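Local coordinates for 5,10-methylenetetrahydrofolate dehydrogenase (Bombyx mori, PDB 5ZF1), which probably catalyses the NADP+-dependent oxidation of 5,10-methylenetetrahydrofolate to 5,10-methenyltetrahydrofolate in folate one-carbon metabolism, at residues B[73-83]-B[103-113]; B[114-122]-B[135-143]. All coordinates share one frame; numbering follows the deposited sequence.

Contact 1 of 2, residues B[73-83]-B[103-113]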
ATOM      1  N   ILE B  73      22.862  21.093 -10.061  1.00 54.98           N
ATOM      2  CA  ILE B  73      23.136  19.798 -10.671  1.00 48.57           C
ATOM      3  C   ILE B  73      21.939  19.374 -11.511  1.00 43.76           C
ATOM      4  O   ILE B  73      20.781  19.619 -11.149  1.00 46.91           O
ATOM      5  CB  ILE B  73      23.467  18.751  -9.591  1.00 47.05           C
ATOM      6  CG1 ILE B  73      23.780  17.398 -10.226  1.00 47.02           C
ATOM      7  CG2 ILE B  73      22.313  18.589  -8.618  1.00 49.40           C
ATOM      8  CD1 ILE B  73      24.216  16.330  -9.228  1.00 43.51           C
ATOM      9  N   THR B  74      22.210  18.762 -12.659  1.00 45.55           N
ATOM     10  CA  THR B  74      21.114  18.289 -13.487  1.00 47.44           C
ATOM     11  C   THR B  74      20.642  16.918 -13.018  1.00 49.28           C
ATOM     12  O   THR B  74      21.379  16.157 -12.381  1.00 41.70           O
ATOM     13  CB  THR B  74      21.511  18.209 -14.963  1.00 51.95           C
ATOM     14  OG1 THR B  74      22.319  17.044 -15.180  1.00 52.31           O
ATOM     15  CG2 THR B  74      22.278  19.451 -15.391  1.00 47.52           C
ATOM     16  N   GLU B  75      19.388  16.611 -13.351  1.00 46.23           N
ATOM     17  CA  GLU B  75      18.832  15.299 -13.051  1.00 49.38           C
ATOM     18  C   GLU B  75      19.696  14.186 -13.632  1.00 48.04           C
ATOM     19  O   GLU B  75      19.937  13.167 -12.972  1.00 45.41           O
ATOM     20  CB  GLU B  75      17.401  15.222 -13.581  1.00 48.86           C
ATOM     21  CG  GLU B  75      16.664  13.949 -13.241  1.00 47.02           C
ATOM     22  CD  GLU B  75      15.204  14.018 -13.629  1.00 54.52           C
ATOM     23  OE1 GLU B  75      14.508  14.962 -13.192  1.00 50.97           O
ATOM     24  OE2 GLU B  75      14.757  13.136 -14.389  1.00 54.84           O
ATOM     25  N   GLU B  76      20.195  14.373 -14.857  1.00 43.73           N
ATOM     26  CA  GLU B  76      21.067  13.367 -15.454  1.00 46.05           C
ATOM     27  C   GLU B  76      22.353  13.190 -14.655  1.00 44.43           C
ATOM     28  O   GLU B  76      22.885  12.077 -14.572  1.00 42.28           O
ATOM     29  CB  GLU B  76      21.387  13.739 -16.906  1.00 50.33           C
ATOM     30  CG  GLU B  76      20.181  13.776 -17.849  1.00 56.64           C
ATOM     31  CD  GLU B  76      19.255  14.967 -17.610  1.00 60.97           C
ATOM     32  OE1 GLU B  76      19.591  15.845 -16.784  1.00 57.48           O
ATOM     33  OE2 GLU B  76      18.185  15.024 -18.254  1.00 64.96           O
ATOM     34  N   GLN B  77      22.868  14.270 -14.060  1.00 41.42           N
ATOM     35  CA  GLN B  77      24.075  14.148 -13.249  1.00 39.48           C
ATOM     36  C   GLN B  77      23.786  13.448 -11.926  1.00 44.07           C
ATOM     37  O   GLN B  77      24.600  12.647 -11.455  1.00 43.98           O
ATOM     38  CB  GLN B  77      24.684  15.523 -12.990  1.00 47.20           C
ATOM     39  CG  GLN B  77      25.309  16.192 -14.193  1.00 43.07           C
ATOM     40  CD  GLN B  77      25.615  17.649 -13.926  1.00 47.24           C
ATOM     41  OE1 GLN B  77      24.862  18.337 -13.236  1.00 48.45           O
ATOM     42  NE2 GLN B  77      26.731  18.126 -14.460  1.00 61.20           N
ATOM     43  N   LEU B  78      22.646  13.752 -11.303  1.00 41.63           N
ATOM     44  CA  LEU B  78      22.308  13.098 -10.044  1.00 40.15           C
ATOM     45  C   LEU B  78      22.091  11.605 -10.247  1.00 40.62           C
ATOM     46  O   LEU B  78      22.617  10.778  -9.490  1.00 33.59           O
ATOM     47  CB  LEU B  78      21.070  13.747  -9.430  1.00 39.48           C
ATOM     48  CG  LEU B  78      20.631  13.185  -8.077  1.00 34.46           C
ATOM     49  CD1 LEU B  78      21.807  13.098  -7.104  1.00 36.18           C
ATOM     50  CD2 LEU B  78      19.505  14.017  -7.490  1.00 34.94           C
ATOM     51  N   LEU B  79      21.327  11.238 -11.278  1.00 42.72           N
ATOM     52  CA  LEU B  79      21.097   9.822 -11.543  1.00 43.36           C
ATOM     53  C   LEU B  79      22.388   9.108 -11.914  1.00 41.41           C
ATOM     54  O   LEU B  79      22.549   7.922 -11.610  1.00 37.63           O
ATOM     55  CB  LEU B  79      20.053   9.651 -12.650  1.00 44.07           C
ATOM     56  CG  LEU B  79      18.667  10.243 -12.396  1.00 40.54           C
ATOM     57  CD1 LEU B  79      17.747   9.955 -13.575  1.00 54.75           C
ATOM     58  CD2 LEU B  79      18.059   9.733 -11.107  1.00 40.62           C
ATOM     59  N   SER B  80      23.321   9.809 -12.566  1.00 41.05           N
ATOM     60  CA  SER B  80      24.601   9.193 -12.901  1.00 36.57           C
ATOM     61  C   SER B  80      25.405   8.864 -11.651  1.00 35.38           C
ATOM     62  O   SER B  80      26.049   7.811 -11.578  1.00 40.42           O
ATOM     63  CB  SER B  80      25.406  10.105 -13.825  1.00 41.88           C
ATOM     64  OG  SER B  80      26.704   9.577 -14.029  1.00 49.56           O
ATOM     65  N   GLU B  81      25.389   9.753 -10.661  1.00 38.17           N
ATOM     66  CA  GLU B  81      26.123   9.485  -9.430  0.53 38.61           C
ATOM     67  C   GLU B  81      25.466   8.372  -8.625  1.00 36.87           C
ATOM     68  O   GLU B  81      26.155   7.565  -7.990  1.00 35.49           O
ATOM     69  CB  GLU B  81      26.236  10.759  -8.594  0.53 40.36           C
ATOM     70  CG  GLU B  81      26.851  10.551  -7.209  0.53 43.17           C
ATOM     71  CD  GLU B  81      28.369  10.407  -7.238  0.53 46.91           C
ATOM     72  OE1 GLU B  81      28.887   9.577  -8.015  0.53 49.06           O
ATOM     73  OE2 GLU B  81      29.046  11.131  -6.478  0.53 51.47           O
ATOM     74  N   ILE B  82      24.133   8.307  -8.639  1.00 37.25           N
ATOM     75  CA  ILE B  82      23.447   7.227  -7.935  1.00 37.42           C
ATOM     76  C   ILE B  82      23.786   5.885  -8.566  1.00 34.84           C
ATOM     77  O   ILE B  82      24.085   4.910  -7.864  1.00 34.14           O
ATOM     78  CB  ILE B  82      21.930   7.489  -7.910  1.00 37.61           C
ATOM     79  CG1 ILE B  82      21.618   8.575  -6.880  1.00 28.80           C
ATOM     80  CG2 ILE B  82      21.157   6.209  -7.612  1.00 33.48           C
ATOM     81  CD1 ILE B  82      20.340   9.346  -7.169  1.00 40.93           C
ATOM     82  N   GLN B  83      23.771   5.815  -9.902  1.00 36.76           N
ATOM     83  CA  GLN B  83      24.065   4.547 -10.562  1.00 39.09           C
ATOM     84  C   GLN B  83      25.494   4.097 -10.299  1.00 37.30           C
ATOM     85  O   GLN B  83      25.753   2.894 -10.194  1.00 34.91           O
ATOM     86  CB  GLN B  83      23.794   4.645 -12.068  1.00 40.85           C
ATOM     87  CG  GLN B  83      23.866   3.301 -12.811  1.00 51.58           C
ATOM     88  CD  GLN B  83      22.846   2.265 -12.313  1.00 51.91           C
ATOM     89  OE1 GLN B  83      21.872   2.597 -11.638  1.00 51.57           O
ATOM     90  NE2 GLN B  83      23.073   1.003 -12.660  1.00 55.59           N
ATOM     91  N   THR B 103      13.811  21.276 -10.398  1.00 50.33           N
ATOM     92  CA  THR B 103      14.295  20.769 -11.677  1.00 56.63           C
ATOM     93  C   THR B 103      14.197  19.249 -11.742  1.00 56.59           C
ATOM     94  O   THR B 103      13.856  18.682 -12.787  1.00 55.09           O
ATOM     95  CB  THR B 103      15.740  21.228 -11.899  1.00 59.32           C
ATOM     96  OG1 THR B 103      15.749  22.583 -12.370  1.00 64.46           O
ATOM     97  CG2 THR B 103      16.466  20.332 -12.900  1.00 60.99           C
ATOM     98  N   ILE B 104      14.456  18.574 -10.626  1.00 57.94           N
ATOM     99  CA  ILE B 104      14.659  17.130 -10.606  1.00 54.24           C
ATOM    100  C   ILE B 104      13.372  16.441 -10.180  1.00 52.13           C
ATOM    101  O   ILE B 104      12.742  16.830  -9.189  1.00 50.36           O
ATOM    102  CB  ILE B 104      15.821  16.760  -9.672  1.00 58.39           C
ATOM    103  CG1 ILE B 104      16.998  17.714  -9.906  1.00 57.33           C
ATOM    104  CG2 ILE B 104      16.229  15.313  -9.878  1.00 55.72           C
ATOM    105  CD1 ILE B 104      18.330  17.203  -9.409  1.00 48.34           C
ATOM    106  N   ASN B 105      12.978  15.415 -10.930  1.00 48.38           N
ATOM    107  CA  ASN B 105      11.819  14.611 -10.569  1.00 47.86           C
ATOM    108  C   ASN B 105      12.184  13.704  -9.400  1.00 43.88           C
ATOM    109  O   ASN B 105      13.023  12.810  -9.544  1.00 37.79           O
ATOM    110  CB  ASN B 105      11.346  13.780 -11.756  1.00 48.78           C
ATOM    111  CG  ASN B 105      10.417  12.656 -11.344  1.00 47.31           C
ATOM    112  OD1 ASN B 105      10.557  11.524 -11.797  1.00 54.18           O
ATOM    113  ND2 ASN B 105       9.462  12.964 -10.472  1.00 50.05           N
ATOM    114  N   GLU B 106      11.539  13.925  -8.250  1.00 38.01           N
ATOM    115  CA  GLU B 106      11.843  13.136  -7.057  1.00 37.03           C
ATOM    116  C   GLU B 106      11.523  11.664  -7.266  1.00 37.08           C
ATOM    117  O   GLU B 106      12.216  10.786  -6.738  1.00 36.46           O
ATOM    118  CB  GLU B 106      11.065  13.675  -5.861  1.00 38.76           C
ATOM    119  CG  GLU B 106      11.593  13.211  -4.515  1.00 45.00           C
ATOM    120  CD  GLU B 106      10.738  13.702  -3.361  1.00 53.73           C
ATOM    121  OE1 GLU B 106       9.810  12.974  -2.949  1.00 65.65           O
ATOM    122  OE2 GLU B 106      10.999  14.819  -2.864  1.00 57.71           O
ATOM    123  N   ARG B 107      10.462  11.376  -8.019  1.00 36.14           N
ATOM    124  CA  ARG B 107      10.076   9.996  -8.288  1.00 39.47           C
ATOM    125  C   ARG B 107      11.178   9.240  -9.022  1.00 35.37           C
ATOM    126  O   ARG B 107      11.495   8.096  -8.674  1.00 37.08           O
ATOM    127  CB  ARG B 107       8.776   9.977  -9.095  1.00 41.67           C
ATOM    128  CG  ARG B 107       8.099   8.632  -9.193  1.00 37.31           C
ATOM    129  CD  ARG B 107       7.567   8.200  -7.843  1.00 34.80           C
ATOM    130  NE  ARG B 107       8.403   7.142  -7.296  1.00 35.37           N
ATOM    131  CZ  ARG B 107       8.412   6.783  -6.023  1.00 31.72           C
ATOM    132  NH1 ARG B 107       7.615   7.392  -5.160  1.00 26.43           N
ATOM    133  NH2 ARG B 107       9.218   5.814  -5.625  1.00 33.04           N
ATOM    134  N   ARG B 108      11.782   9.867 -10.038  1.00 30.76           N
ATOM    135  CA  ARG B 108      12.862   9.212 -10.769  1.00 36.05           C
ATOM    136  C   ARG B 108      14.060   8.967  -9.864  1.00 34.92           C
ATOM    137  O   ARG B 108      14.730   7.930  -9.968  1.00 33.36           O
ATOM    138  CB  ARG B 108      13.273  10.058 -11.979  1.00 41.99           C
ATOM    139  CG  ARG B 108      12.701   9.565 -13.296  1.00 52.44           C
ATOM    140  CD  ARG B 108      12.987  10.537 -14.429  1.00 57.63           C
ATOM    141  NE  ARG B 108      11.893  10.571 -15.395  1.00 62.61           N
ATOM    142  CZ  ARG B 108      11.619  11.604 -16.184  1.00 66.66           C
ATOM    143  NH1 ARG B 108      12.365  12.701 -16.127  1.00 71.56           N
ATOM    144  NH2 ARG B 108      10.601  11.541 -17.031  1.00 70.25           N
ATOM    145  N   VAL B 109      14.334   9.910  -8.964  1.00 30.82           N
ATOM    146  CA  VAL B 109      15.452   9.763  -8.036  1.00 31.69           C
ATOM    147  C   VAL B 109      15.226   8.570  -7.119  1.00 27.57           C
ATOM    148  O   VAL B 109      16.104   7.712  -6.955  1.00 30.44           O
ATOM    149  CB  VAL B 109      15.641  11.059  -7.233  1.00 30.96           C
ATOM    150  CG1 VAL B 109      16.745  10.888  -6.197  1.00 32.69           C
ATOM    151  CG2 VAL B 109      15.938  12.216  -8.175  1.00 36.57           C
ATOM    152  N   CYS B 110      14.051   8.508  -6.496  1.00 28.30           N
ATOM    153  CA  CYS B 110      13.754   7.411  -5.577  1.00 31.41           C
ATOM    154  C   CYS B 110      13.924   6.063  -6.264  1.00 34.13           C
ATOM    155  O   CYS B 110      14.476   5.125  -5.677  1.00 29.68           O
ATOM    156  CB  CYS B 110      12.331   7.550  -5.024  1.00 31.13           C
ATOM    157  SG  CYS B 110      12.073   8.895  -3.829  1.00 40.29           S
ATOM    158  N   ASP B 111      13.489   5.956  -7.522  1.00 28.52           N
ATOM    159  CA  ASP B 111      13.495   4.685  -8.231  1.00 27.01           C
ATOM    160  C   ASP B 111      14.822   4.384  -8.914  1.00 29.08           C
ATOM    161  O   ASP B 111      15.006   3.264  -9.406  1.00 32.22           O
ATOM    162  CB  ASP B 111      12.343   4.648  -9.246  1.00 35.03           C
ATOM    163  CG  ASP B 111      10.979   4.700  -8.576  1.00 36.34           C
ATOM    164  OD1 ASP B 111      10.890   4.307  -7.396  1.00 29.72           O
ATOM    165  OD2 ASP B 111       9.981   5.109  -9.219  1.00 36.25           O
ATOM    166  N   ALA B 112      15.760   5.339  -8.922  1.00 28.91           N
ATOM    167  CA  ALA B 112      17.101   5.099  -9.444  1.00 27.38           C
ATOM    168  C   ALA B 112      17.998   4.405  -8.434  1.00 29.01           C
ATOM    169  O   ALA B 112      18.973   3.762  -8.832  1.00 32.21           O
ATOM    170  CB  ALA B 112      17.750   6.420  -9.870  1.00 34.43           C
ATOM    171  N   ILE B 113      17.701   4.531  -7.139  1.00 25.97           N
ATOM    172  CA  ILE B 113      18.509   3.865  -6.123  1.00 25.78           C
ATOM    173  C   ILE B 113      18.221   2.373  -6.150  1.00 29.03           C
ATOM    174  O   ILE B 113      17.058   1.951  -6.146  1.00 27.66           O
ATOM    175  CB  ILE B 113      18.222   4.462  -4.739  1.00 21.96           C
ATOM    176  CG1 ILE B 113      18.464   5.974  -4.762  1.00 26.34           C
ATOM    177  CG2 ILE B 113      19.072   3.774  -3.671  1.00 25.12           C
ATOM    178  CD1 ILE B 113      18.124   6.676  -3.454  1.00 26.67           C
TER
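Two nearly parallel helices, 75-83 and 106-112, pack side by side in the catalytic domain, joined by a Glu-75 to Arg-108 salt bridge on the solvent side and by aliphatic groups toward the sheet. The first belongs to the beta-alpha-beta crossover that leads from strand 63-69 to strand 93-96; the second is the next helix after that strand, beyond a loop. Their axes run 13° apart and 10.0 Å from each other, wide enough for a layer of side chains between them. Leu-78 CD2 lies 3.9 Å from Ile-104 CD1 and also meets Val-109 CG2, crossing both side chains at about a right angle. The next residue, Leu-79, brings CD2 to 3.5 Å from Ala-112 CB. Ile-82 sends CD1 to Val-109 CG1 at 4.0 Å and CG2 to Ile-113 CG1, and together with Val-109 it rests on Val-96 of the sheet.

At the N-terminal ends the chemistry turns polar. With CG anti to the backbone N (chi1 -175°) and the chain extended, Glu-75 slides past Ile-104 and reaches the start of the other helix. Its OE2 uses the syn lone pair for Arg-108 NH1, 3.0 Å away in a salt bridge. Asn-105, the N-cap, accepts from Arg-108 N through OD1, while Asn-105 N reaches Glu-75 OE1 at 2.8 Å, coming from above the carboxylate plane.

Contact 2 of 2, residues B[114-122]-B[135-143]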
ATOM      1  N   ALA B 114      19.277   1.559  -6.168  1.00 25.89           N
ATOM      2  CA  ALA B 114      19.093   0.118  -6.149  1.00 27.68           C
ATOM      3  C   ALA B 114      18.244  -0.271  -4.935  1.00 26.84           C
ATOM      4  O   ALA B 114      18.566   0.140  -3.814  1.00 25.40           O
ATOM      5  CB  ALA B 114      20.451  -0.593  -6.097  1.00 29.29           C
ATOM      6  N   PRO B 115      17.159  -1.031  -5.117  1.00 26.20           N
ATOM      7  CA  PRO B 115      16.302  -1.358  -3.963  1.00 24.90           C
ATOM      8  C   PRO B 115      17.061  -1.967  -2.807  1.00 24.32           C
ATOM      9  O   PRO B 115      16.738  -1.694  -1.645  1.00 26.23           O
ATOM     10  CB  PRO B 115      15.288  -2.351  -4.553  1.00 28.69           C
ATOM     11  CG  PRO B 115      15.218  -1.991  -6.003  1.00 23.86           C
ATOM     12  CD  PRO B 115      16.602  -1.539  -6.388  1.00 28.19           C
ATOM     13  N   GLU B 116      18.082  -2.772  -3.103  1.00 28.90           N
ATOM     14  CA  GLU B 116      18.876  -3.436  -2.078  1.00 28.34           C
ATOM     15  C   GLU B 116      19.690  -2.466  -1.228  1.00 26.62           C
ATOM     16  O   GLU B 116      20.148  -2.860  -0.144  1.00 25.35           O
ATOM     17  CB  GLU B 116      19.823  -4.446  -2.739  1.00 29.04           C
ATOM     18  CG  GLU B 116      19.122  -5.574  -3.497  1.00 42.30           C
ATOM     19  CD  GLU B 116      18.739  -5.221  -4.939  1.00 47.49           C
ATOM     20  OE1 GLU B 116      19.015  -4.087  -5.402  1.00 40.63           O
ATOM     21  OE2 GLU B 116      18.157  -6.099  -5.616  1.00 46.79           O
ATOM     22  N   LYS B 117      19.903  -1.239  -1.708  1.00 22.21           N
ATOM     23  CA  LYS B 117      20.643  -0.192  -1.002  1.00 24.19           C
ATOM     24  C   LYS B 117      19.758   0.997  -0.631  1.00 25.38           C
ATOM     25  O   LYS B 117      20.267   2.036  -0.211  1.00 21.58           O
ATOM     26  CB  LYS B 117      21.826   0.293  -1.850  1.00 26.36           C
ATOM     27  CG  LYS B 117      22.722  -0.815  -2.396  1.00 24.14           C
ATOM     28  CD  LYS B 117      23.936  -0.216  -3.117  1.00 26.82           C
ATOM     29  CE  LYS B 117      24.847  -1.294  -3.674  1.00 29.11           C
ATOM     30  NZ  LYS B 117      26.220  -0.742  -3.964  1.00 29.26           N
ATOM     31  N   ASP B 118      18.437   0.869  -0.777  1.00 25.28           N
ATOM     32  CA  ASP B 118      17.525   2.006  -0.640  1.00 23.79           C
ATOM     33  C   ASP B 118      17.136   2.165   0.830  1.00 20.31           C
ATOM     34  O   ASP B 118      16.085   1.716   1.283  1.00 20.76           O
ATOM     35  CB  ASP B 118      16.314   1.786  -1.541  1.00 24.67           C
ATOM     36  CG  ASP B 118      15.205   2.797  -1.316  1.00 22.32           C
ATOM     37  OD1 ASP B 118      15.508   3.981  -1.043  1.00 24.31           O
ATOM     38  OD2 ASP B 118      14.019   2.382  -1.451  1.00 23.83           O
ATOM     39  N   ILE B 119      18.001   2.856   1.582  1.00 21.24           N
ATOM     40  CA  ILE B 119      17.838   2.925   3.033  1.00 21.69           C
ATOM     41  C   ILE B 119      16.560   3.658   3.430  1.00 20.07           C
ATOM     42  O   ILE B 119      15.976   3.358   4.475  1.00 23.19           O
ATOM     43  CB  ILE B 119      19.088   3.585   3.648  1.00 25.89           C
ATOM     44  CG1 ILE B 119      20.321   2.797   3.242  1.00 23.61           C
ATOM     45  CG2 ILE B 119      18.965   3.723   5.159  1.00 27.03           C
ATOM     46  CD1 ILE B 119      20.219   1.338   3.537  1.00 22.63           C
ATOM     47  N   ASP B 120      16.107   4.620   2.617  1.00 21.04           N
ATOM     48  CA  ASP B 120      14.864   5.327   2.902  1.00 21.44           C
ATOM     49  C   ASP B 120      13.632   4.497   2.586  1.00 22.94           C
ATOM     50  O   ASP B 120      12.528   4.868   3.022  1.00 24.84           O
ATOM     51  CB  ASP B 120      14.779   6.624   2.093  1.00 23.39           C
ATOM     52  CG  ASP B 120      15.220   7.845   2.882  1.00 31.65           C
ATOM     53  OD1 ASP B 120      14.904   7.950   4.087  1.00 28.27           O
ATOM     54  OD2 ASP B 120      15.882   8.712   2.277  1.00 31.15           O
ATOM     55  N   GLY B 121      13.786   3.415   1.830  1.00 21.90           N
ATOM     56  CA  GLY B 121      12.656   2.563   1.500  1.00 20.59           C
ATOM     57  C   GLY B 121      11.642   3.203   0.589  1.00 19.42           C
ATOM     58  O   GLY B 121      10.480   2.789   0.581  1.00 20.69           O
ATOM     59  N   PHE B 122      12.048   4.181  -0.207  1.00 21.04           N
ATOM     60  CA  PHE B 122      11.091   4.877  -1.057  1.00 20.94           C
ATOM     61  C   PHE B 122      10.989   4.306  -2.467  1.00 23.44           C
ATOM     62  O   PHE B 122      10.076   4.697  -3.205  1.00 25.69           O
ATOM     63  CB  PHE B 122      11.435   6.366  -1.143  1.00 22.50           C
ATOM     64  CG  PHE B 122      11.240   7.120   0.155  1.00 19.32           C
ATOM     65  CD1 PHE B 122      10.263   6.739   1.072  1.00 24.92           C
ATOM     66  CD2 PHE B 122      12.055   8.190   0.461  1.00 22.37           C
ATOM     67  CE1 PHE B 122      10.103   7.437   2.262  1.00 31.15           C
ATOM     68  CE2 PHE B 122      11.906   8.886   1.648  1.00 23.34           C
ATOM     69  CZ  PHE B 122      10.931   8.516   2.546  1.00 26.19           C
ATOM     70  N   PRO B 135       8.670  -8.939   3.695  1.00 43.20           N
ATOM     71  CA  PRO B 135       9.869  -8.284   4.258  1.00 34.44           C
ATOM     72  C   PRO B 135      10.513  -7.329   3.261  1.00 32.31           C
ATOM     73  O   PRO B 135      10.711  -7.666   2.089  1.00 35.31           O
ATOM     74  CB  PRO B 135      10.800  -9.459   4.590  1.00 44.60           C
ATOM     75  CG  PRO B 135       9.928 -10.659   4.643  1.00 43.76           C
ATOM     76  CD  PRO B 135       8.821 -10.404   3.655  1.00 43.08           C
ATOM     77  N   THR B 136      10.865  -6.138   3.730  1.00 29.63           N
ATOM     78  CA  THR B 136      11.372  -5.117   2.817  1.00 26.26           C
ATOM     79  C   THR B 136      12.238  -4.140   3.609  1.00 28.86           C
ATOM     80  O   THR B 136      12.513  -4.348   4.796  1.00 29.91           O
ATOM     81  CB  THR B 136      10.193  -4.434   2.097  1.00 30.70           C
ATOM     82  OG1 THR B 136      10.670  -3.608   1.032  1.00 29.15           O
ATOM     83  CG2 THR B 136       9.386  -3.557   3.044  1.00 34.67           C
ATOM     84  N   ILE B 137      12.693  -3.082   2.947  1.00 21.98           N
ATOM     85  CA  ILE B 137      13.232  -1.915   3.643  1.00 18.09           C
ATOM     86  C   ILE B 137      12.079  -0.945   3.844  1.00 25.33           C
ATOM     87  O   ILE B 137      11.473  -0.479   2.872  1.00 22.98           O
ATOM     88  CB  ILE B 137      14.375  -1.261   2.858  1.00 21.05           C
ATOM     89  CG1 ILE B 137      15.494  -2.281   2.646  1.00 25.81           C
ATOM     90  CG2 ILE B 137      14.858  -0.012   3.621  1.00 25.61           C
ATOM     91  CD1 ILE B 137      16.745  -1.716   1.985  1.00 25.45           C
ATOM     92  N   VAL B 138      11.773  -0.646   5.100  1.00 23.52           N
ATOM     93  CA  VAL B 138      10.598   0.153   5.457  1.00 24.93           C
ATOM     94  C   VAL B 138      11.009   1.604   5.687  1.00 26.01           C
ATOM     95  O   VAL B 138      12.089   1.855   6.250  1.00 23.23           O
ATOM     96  CB  VAL B 138       9.921  -0.442   6.701  1.00 21.32           C
ATOM     97  CG1 VAL B 138       8.744   0.391   7.115  1.00 25.87           C
ATOM     98  CG2 VAL B 138       9.525  -1.892   6.449  1.00 29.48           C
ATOM     99  N   PRO B 139      10.202   2.590   5.270  1.00 20.79           N
ATOM    100  CA  PRO B 139      10.571   3.991   5.505  1.00 20.14           C
ATOM    101  C   PRO B 139      10.790   4.265   6.987  1.00 19.20           C
ATOM    102  O   PRO B 139      10.093   3.731   7.849  1.00 20.34           O
ATOM    103  CB  PRO B 139       9.374   4.768   4.949  1.00 22.04           C
ATOM    104  CG  PRO B 139       8.830   3.839   3.883  1.00 21.22           C
ATOM    105  CD  PRO B 139       8.998   2.457   4.427  1.00 22.93           C
ATOM    106  N   ALA B 140      11.789   5.103   7.277  1.00 21.51           N
ATOM    107  CA  ALA B 140      12.352   5.160   8.627  1.00 19.93           C
ATOM    108  C   ALA B 140      11.412   5.826   9.630  1.00 21.13           C
ATOM    109  O   ALA B 140      11.300   5.374  10.778  1.00 21.45           O
ATOM    110  CB  ALA B 140      13.696   5.893   8.593  1.00 23.03           C
ATOM    111  N   THR B 141      10.741   6.909   9.236  1.00 23.63           N
ATOM    112  CA  THR B 141       9.828   7.562  10.172  1.00 24.23           C
ATOM    113  C   THR B 141       8.654   6.653  10.510  1.00 22.75           C
ATOM    114  O   THR B 141       8.237   6.563  11.670  1.00 22.09           O
ATOM    115  CB  THR B 141       9.341   8.894   9.591  1.00 19.58           C
ATOM    116  OG1 THR B 141      10.455   9.771   9.395  1.00 29.69           O
ATOM    117  CG2 THR B 141       8.372   9.576  10.551  1.00 22.80           C
ATOM    118  N   ALA B 142       8.110   5.958   9.511  1.00 22.24           N
ATOM    119  CA  ALA B 142       7.049   4.999   9.793  1.00 26.63           C
ATOM    120  C   ALA B 142       7.555   3.890  10.704  1.00 25.59           C
ATOM    121  O   ALA B 142       6.882   3.494  11.662  1.00 25.00           O
ATOM    122  CB  ALA B 142       6.495   4.426   8.481  1.00 25.94           C
ATOM    123  N   LEU B 143       8.757   3.389  10.439  1.00 22.67           N
ATOM    124  CA  LEU B 143       9.310   2.356  11.298  1.00 23.05           C
ATOM    125  C   LEU B 143       9.529   2.881  12.709  1.00 19.83           C
ATOM    126  O   LEU B 143       9.358   2.141  13.690  1.00 27.11           O
ATOM    127  CB  LEU B 143      10.614   1.833  10.683  1.00 29.86           C
ATOM    128  CG  LEU B 143      11.235   0.537  11.189  1.00 31.46           C
ATOM    129  CD1 LEU B 143      10.241  -0.622  11.133  1.00 30.26           C
ATOM    130  CD2 LEU B 143      12.467   0.238  10.324  1.00 25.88           C
TER
HETATM  131  O   HOH W   1      12.727   6.682   4.993  1.00 24.23           O
HETATM  132  O   HOH W   2       9.158   0.496   1.714  1.00 21.83           O
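One water is gripped three ways between Asp-120 and Ala-140: it donates to Asp-120 O and to Asp-120 OD1, each at 2.7 Å, and accepts from Ala-140 N at 2.9 Å. It thereby ties the type I beta turn 118-121 to the first turn of helix 140-151, consistent with a place between the catalytic and NAD(P)-binding parts of the fold. No direct hydrogen bond crosses here. A second water bridges the backbones, donating to Gly-121 O at 2.9 Å and to Ile-137 O at 2.8 Å.

Gly-121 ends the turn with a positive phi of 68°, and a side chain on it would run into Ile-137 O. Ile-137 packs against the carbonyls of the turn and of the residues before it. Its CG2, anti to the backbone N, presses on Asp-118 O at 3.2 Å, and CD1 reaches on to Pro-115 O. With alanine in its place, CG2 and CD1 would be gone, and a gap would probably open beside Asp-118 O and Pro-115 O. Further along, Pro-139 CA makes a CH···O contact with Asp-120 O. The pyrrolidine ring goes on to meet the Phe-122 ring at a slant, Pro-139 CB lying 3.9 Å from Phe-122 CE1.

The two contacts follow one another along the chain, their centres about 17 Å apart. Contact 1 is partly buried, near the periphery of the catalytic domain: aliphatic groups face the sheet and a salt bridge lies toward solvent. Contact 2 is buried closer to the middle of the chain, and there no salt bridge or direct hydrogen bond joins the segments; backbone carbonyls, the Asp-120 carboxylate and two waters do the polar work, alongside apolar groups. Helix 106-112 belongs to the first and runs directly into the loop of the second. The seam between them is close: Arg-107 NH2 probably hydrogen-bonds to Phe-122 O, Cys-110 packs on Phe-122, and Ile-113 lies against Asp-118.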